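Local coordinates for viral structural protein 4 (Bombyx mori cytoplasmic polyhedrosis virus, PDB 6TZ0) that binds GTP, probably through a P-loop NTPase-like domain, and associates with the viral RNA-dependent RNA polymerase inside the transcribing cypovirus particle, at residues 332-337 against 500-505; 361-366 against 486-491. All blocks are in the same frame, centred on the assembly; numbering follows the deposited sequence.

Interaction 1 of 2, residues 332-337 against 500-505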
# COMPACT_ATOMS: atom_id res chain seq x y z
N LEU B 332 -15.22 23.15 4.69
CA LEU B 332 -16.53 23.55 5.20
C LEU B 332 -17.67 23.05 4.31
O LEU B 332 -18.72 22.65 4.82
CB LEU B 332 -16.58 25.06 5.34
CG LEU B 332 -15.70 25.66 6.44
CD1 LEU B 332 -15.68 27.15 6.28
CD2 LEU B 332 -16.21 25.26 7.80
N SER B 333 -17.48 23.03 2.99
CA SER B 333 -18.50 22.48 2.12
C SER B 333 -18.56 20.96 2.20
O SER B 333 -19.62 20.38 1.94
CB SER B 333 -18.26 22.92 0.68
OG SER B 333 -17.11 22.30 0.16
N LYS B 334 -17.45 20.32 2.55
CA LYS B 334 -17.48 18.89 2.87
C LYS B 334 -18.36 18.62 4.08
O LYS B 334 -19.17 17.68 4.09
CB LYS B 334 -16.05 18.41 3.10
CG LYS B 334 -15.85 16.92 3.21
CD LYS B 334 -14.38 16.61 3.36
CE LYS B 334 -14.13 15.13 3.42
NZ LYS B 334 -12.69 14.84 3.63
N PHE B 335 -18.25 19.48 5.10
CA PHE B 335 -19.15 19.38 6.25
C PHE B 335 -20.60 19.66 5.87
O PHE B 335 -21.51 18.99 6.38
CB PHE B 335 -18.71 20.32 7.36
CG PHE B 335 -19.69 20.40 8.49
CD1 PHE B 335 -19.94 19.30 9.29
CD2 PHE B 335 -20.35 21.59 8.78
CE1 PHE B 335 -20.83 19.38 10.33
CE2 PHE B 335 -21.24 21.67 9.82
CZ PHE B 335 -21.47 20.57 10.60
N LEU B 336 -20.85 20.62 4.99
CA LEU B 336 -22.23 20.92 4.62
C LEU B 336 -22.85 19.82 3.78
O LEU B 336 -24.06 19.56 3.87
CB LEU B 336 -22.32 22.25 3.89
CG LEU B 336 -21.97 23.46 4.75
CD1 LEU B 336 -22.12 24.73 3.95
CD2 LEU B 336 -22.84 23.49 5.99
N GLU B 337 -22.03 19.15 2.95
CA GLU B 337 -22.48 17.95 2.25
C GLU B 337 -22.83 16.84 3.23
O GLU B 337 -23.79 16.10 3.01
CB GLU B 337 -21.40 17.50 1.27
CG GLU B 337 -21.69 16.20 0.54
CD GLU B 337 -22.89 16.28 -0.37
OE1 GLU B 337 -23.17 17.36 -0.92
OE2 GLU B 337 -23.59 15.25 -0.52
N ARG B 500 -16.31 10.53 15.62
CA ARG B 500 -15.75 10.25 14.31
C ARG B 500 -16.27 11.23 13.26
O ARG B 500 -17.46 11.29 12.96
CB ARG B 500 -16.03 8.80 13.94
CG ARG B 500 -17.45 8.33 14.21
CD ARG B 500 -17.56 6.87 13.92
NE ARG B 500 -16.76 6.06 14.83
CZ ARG B 500 -16.47 4.78 14.61
NH1 ARG B 500 -16.90 4.18 13.51
NH2 ARG B 500 -15.75 4.11 15.49
N THR B 501 -15.35 12.03 12.72
CA THR B 501 -15.64 13.08 11.75
C THR B 501 -14.79 12.86 10.51
O THR B 501 -13.93 11.98 10.45
CB THR B 501 -15.33 14.47 12.29
OG1 THR B 501 -13.93 14.58 12.55
CG2 THR B 501 -16.06 14.72 13.56
N ASP B 502 -15.00 13.72 9.53
CA ASP B 502 -14.12 13.81 8.39
C ASP B 502 -13.70 15.25 8.16
O ASP B 502 -12.91 15.51 7.24
CB ASP B 502 -14.82 13.28 7.14
CG ASP B 502 -13.86 12.75 6.11
OD1 ASP B 502 -12.64 12.81 6.35
OD2 ASP B 502 -14.34 12.24 5.08
N THR B 503 -14.21 16.19 8.95
CA THR B 503 -13.96 17.61 8.77
C THR B 503 -13.57 18.21 10.12
O THR B 503 -14.43 18.40 10.98
CB THR B 503 -15.19 18.32 8.22
OG1 THR B 503 -16.32 18.02 9.05
CG2 THR B 503 -15.48 17.90 6.80
N THR B 504 -12.29 18.50 10.29
CA THR B 504 -11.81 19.25 11.44
C THR B 504 -10.99 20.44 10.97
O THR B 504 -10.10 20.30 10.13
CB THR B 504 -11.02 18.35 12.41
OG1 THR B 504 -10.33 19.15 13.38
CG2 THR B 504 -10.07 17.44 11.70
N VAL B 505 -11.35 21.62 11.47
CA VAL B 505 -10.73 22.87 11.09
C VAL B 505 -10.10 23.50 12.32
O VAL B 505 -10.34 23.07 13.45
CB VAL B 505 -11.73 23.85 10.44
CG1 VAL B 505 -12.30 23.26 9.18
CG2 VAL B 505 -12.84 24.19 11.42
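Lys334 lays its aliphatic chain over the methyl of Thr503: CB, CG and CD all come near Thr503 CG2, the shortest approach being 3.7 Å from Lys334 CG. With CG anti to the backbone N (chi1 -170°) and the chain fully extended, the lysine runs past this methyl to the carboxylate of Asp502. There Lys334 NZ lies 3.4 Å from Asp502 OD1 in a salt bridge and as far from OD2, so it faces both oxygens about equally; no hydrogen bond is assigned between the segments. Lys334 CE stands 3.3 Å from Asp502 OD2, and the two side chains cross at about a right angle. The contact joins helix 326-340 to the residues leading into strand 504-507, a strand of the parallel sheet that also carries the P-loop strand 347-353. The two branches of Thr503 divide the work: CG2 lies against the lysine and the helix backbone, 3.6 Å from Phe335 N, while OG1 meets Phe335 CB at 3.7 Å and approaches the ring obliquely. On strand 347-353, Leu349 touches both Phe335 and Thr503. The polymerase chain borders the charged end: Lys334 NZ makes a weak hydrogen bond to Ala472 O of that chain, and Lys631 of the same chain packs on Asp502.

Interaction 2 of 2, residues 361-366 against 486-491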
# COMPACT_ATOMS: atom_id res chain seq x y z
N SER B 361 -18.70 32.34 21.29
CA SER B 361 -19.58 33.43 20.87
C SER B 361 -19.80 33.41 19.36
O SER B 361 -20.90 33.74 18.89
CB SER B 361 -18.99 34.76 21.31
OG SER B 361 -19.80 35.84 20.87
N PHE B 362 -18.79 33.03 18.59
CA PHE B 362 -19.02 32.89 17.16
C PHE B 362 -19.77 31.61 16.83
O PHE B 362 -20.69 31.63 16.00
CB PHE B 362 -17.71 32.93 16.37
CG PHE B 362 -17.89 32.61 14.92
CD1 PHE B 362 -18.53 33.50 14.08
CD2 PHE B 362 -17.44 31.42 14.39
CE1 PHE B 362 -18.72 33.20 12.75
CE2 PHE B 362 -17.62 31.12 13.07
CZ PHE B 362 -18.26 32.01 12.25
N LEU B 363 -19.38 30.49 17.43
CA LEU B 363 -19.96 29.21 17.02
C LEU B 363 -21.41 29.04 17.47
O LEU B 363 -22.13 28.26 16.85
CB LEU B 363 -19.09 28.06 17.51
CG LEU B 363 -17.79 27.91 16.74
CD1 LEU B 363 -16.86 26.92 17.39
CD2 LEU B 363 -18.10 27.47 15.33
N SER B 364 -21.87 29.80 18.47
CA SER B 364 -23.29 29.83 18.78
C SER B 364 -24.10 30.45 17.64
O SER B 364 -25.12 29.90 17.22
CB SER B 364 -23.52 30.58 20.08
OG SER B 364 -23.19 31.95 19.93
N THR B 365 -23.64 31.59 17.13
CA THR B 365 -24.30 32.23 16.00
C THR B 365 -24.18 31.39 14.73
O THR B 365 -25.11 31.33 13.93
CB THR B 365 -23.70 33.62 15.79
OG1 THR B 365 -23.81 34.37 17.01
CG2 THR B 365 -24.42 34.39 14.69
N TYR B 366 -23.04 30.71 14.57
CA TYR B 366 -22.87 29.79 13.44
C TYR B 366 -23.86 28.64 13.50
O TYR B 366 -24.45 28.27 12.48
CB TYR B 366 -21.43 29.26 13.43
CG TYR B 366 -21.12 28.30 12.30
CD1 TYR B 366 -20.84 28.77 11.03
CD2 TYR B 366 -21.11 26.93 12.51
CE1 TYR B 366 -20.55 27.90 10.01
CE2 TYR B 366 -20.84 26.06 11.49
CZ TYR B 366 -20.56 26.54 10.24
OH TYR B 366 -20.28 25.66 9.22
N ILE B 486 -21.70 20.38 16.71
CA ILE B 486 -20.51 21.20 16.57
C ILE B 486 -19.77 21.13 17.90
O ILE B 486 -20.27 21.63 18.91
CB ILE B 486 -20.83 22.65 16.20
CG1 ILE B 486 -21.45 22.70 14.80
CG2 ILE B 486 -19.59 23.50 16.25
CD1 ILE B 486 -22.03 24.03 14.47
N VAL B 487 -18.60 20.50 17.90
CA VAL B 487 -17.85 20.23 19.11
C VAL B 487 -16.55 21.02 19.06
O VAL B 487 -15.87 21.03 18.02
CB VAL B 487 -17.58 18.72 19.26
CG1 VAL B 487 -16.79 18.44 20.52
CG2 VAL B 487 -18.88 17.95 19.27
N GLU B 488 -16.21 21.69 20.15
CA GLU B 488 -14.98 22.45 20.26
C GLU B 488 -13.93 21.63 21.00
O GLU B 488 -14.24 20.80 21.85
CB GLU B 488 -15.24 23.76 20.99
CG GLU B 488 -16.26 24.65 20.34
CD GLU B 488 -16.53 25.88 21.17
OE1 GLU B 488 -15.95 26.00 22.26
OE2 GLU B 488 -17.33 26.73 20.73
N GLY B 489 -12.66 21.89 20.68
CA GLY B 489 -11.57 21.20 21.32
C GLY B 489 -10.43 22.16 21.63
O GLY B 489 -10.40 23.29 21.14
N HIS B 490 -9.50 21.69 22.45
CA HIS B 490 -8.35 22.51 22.81
C HIS B 490 -7.05 22.11 22.13
O HIS B 490 -6.19 22.97 21.96
CB HIS B 490 -8.10 22.52 24.32
CG HIS B 490 -9.09 23.32 25.10
ND1 HIS B 490 -10.05 22.76 25.90
CD2 HIS B 490 -9.28 24.66 25.17
CE1 HIS B 490 -10.76 23.71 26.47
NE2 HIS B 490 -10.33 24.88 26.03
N PHE B 491 -6.88 20.85 21.73
CA PHE B 491 -5.60 20.42 21.19
C PHE B 491 -5.78 19.18 20.34
O PHE B 491 -6.76 18.45 20.47
CB PHE B 491 -4.57 20.20 22.31
CG PHE B 491 -5.02 19.26 23.40
CD1 PHE B 491 -5.67 19.75 24.51
CD2 PHE B 491 -4.73 17.91 23.34
CE1 PHE B 491 -6.07 18.91 25.52
CE2 PHE B 491 -5.12 17.07 24.35
CZ PHE B 491 -5.79 17.57 25.44
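The helix that follows a P-loop meets a neighbouring strand of the parallel sheet here: helix 359-374 begins within the Walker A pattern, whose Lys359 and Thr360 bind GTP in a structure of this protein, as does Ser361. Across segments 361-366 and 486-489 the helix and strand axes approach to 10.4 Å, and their N-to-C directions differ by 168°, so the helix runs back nearly antiparallel to the strand. Three side-chain pairs span that spacing, without a hydrogen bond between the segments. Leu363 and Glu488 reach toward each other from opposite directions. The CD1 branch of the leucine touches the acid's end, 3.4 Å from Glu488 OE2, and also packs on the aliphatic part, with Leu363 CD1 3.8 Å from Glu488 CG. Glu488 is extended beyond CG (chi2 176°), which carries the buried carboxylate across to the helix; OE2 is hydrogen-bonded to His380 NE2, so this oxygen has a polar partner despite its apolar neighbour. At their nearest atoms, the same side chain is about 3 Å from that of Thr360 and about 4 Å from that of Lys359, placing it beside the GTP-binding residues. One turn further along the helix, the Tyr366 ring presents an edge to Ile486: Ile486 CD1 sits near the ring plane, 3.6 Å from Tyr366 CD2. The other Leu363 branch makes a looser apolar contact, its CD2 4.3 Å from Ile486 CG2. Ile486 also packs on Ala367 of the helix and on Val378 and His380 of strand 378-381. Strand 484-489 thus lies between strands 378-381 and 347-353, with the start of helix 359-374 running nearly antiparallel against it and helix 547-556 touching the contact at Tyr366, through Met550 and Ile554.

In the fold
Interactions 1 and 2 both reach the same five-stranded parallel sheet, where strand 347-353 lies between strands 484-489 and 504-507. Their centres are 14 Å apart, and they meet directly through packing of Phe335 CD2 on Tyr366 OH at 4.1 Å, a point where a side chain of helix 326-340 touches one of helix 359-374. Along the chain, interaction 2 is nested inside the loop closed by interaction 1. Their surroundings differ: interaction 2 includes Ser361 and borders Lys359 and Thr360 of the GTP site, although no GTP is bound to this chain in the model, whereas interaction 1 lies away from that site and beside the polymerase chain.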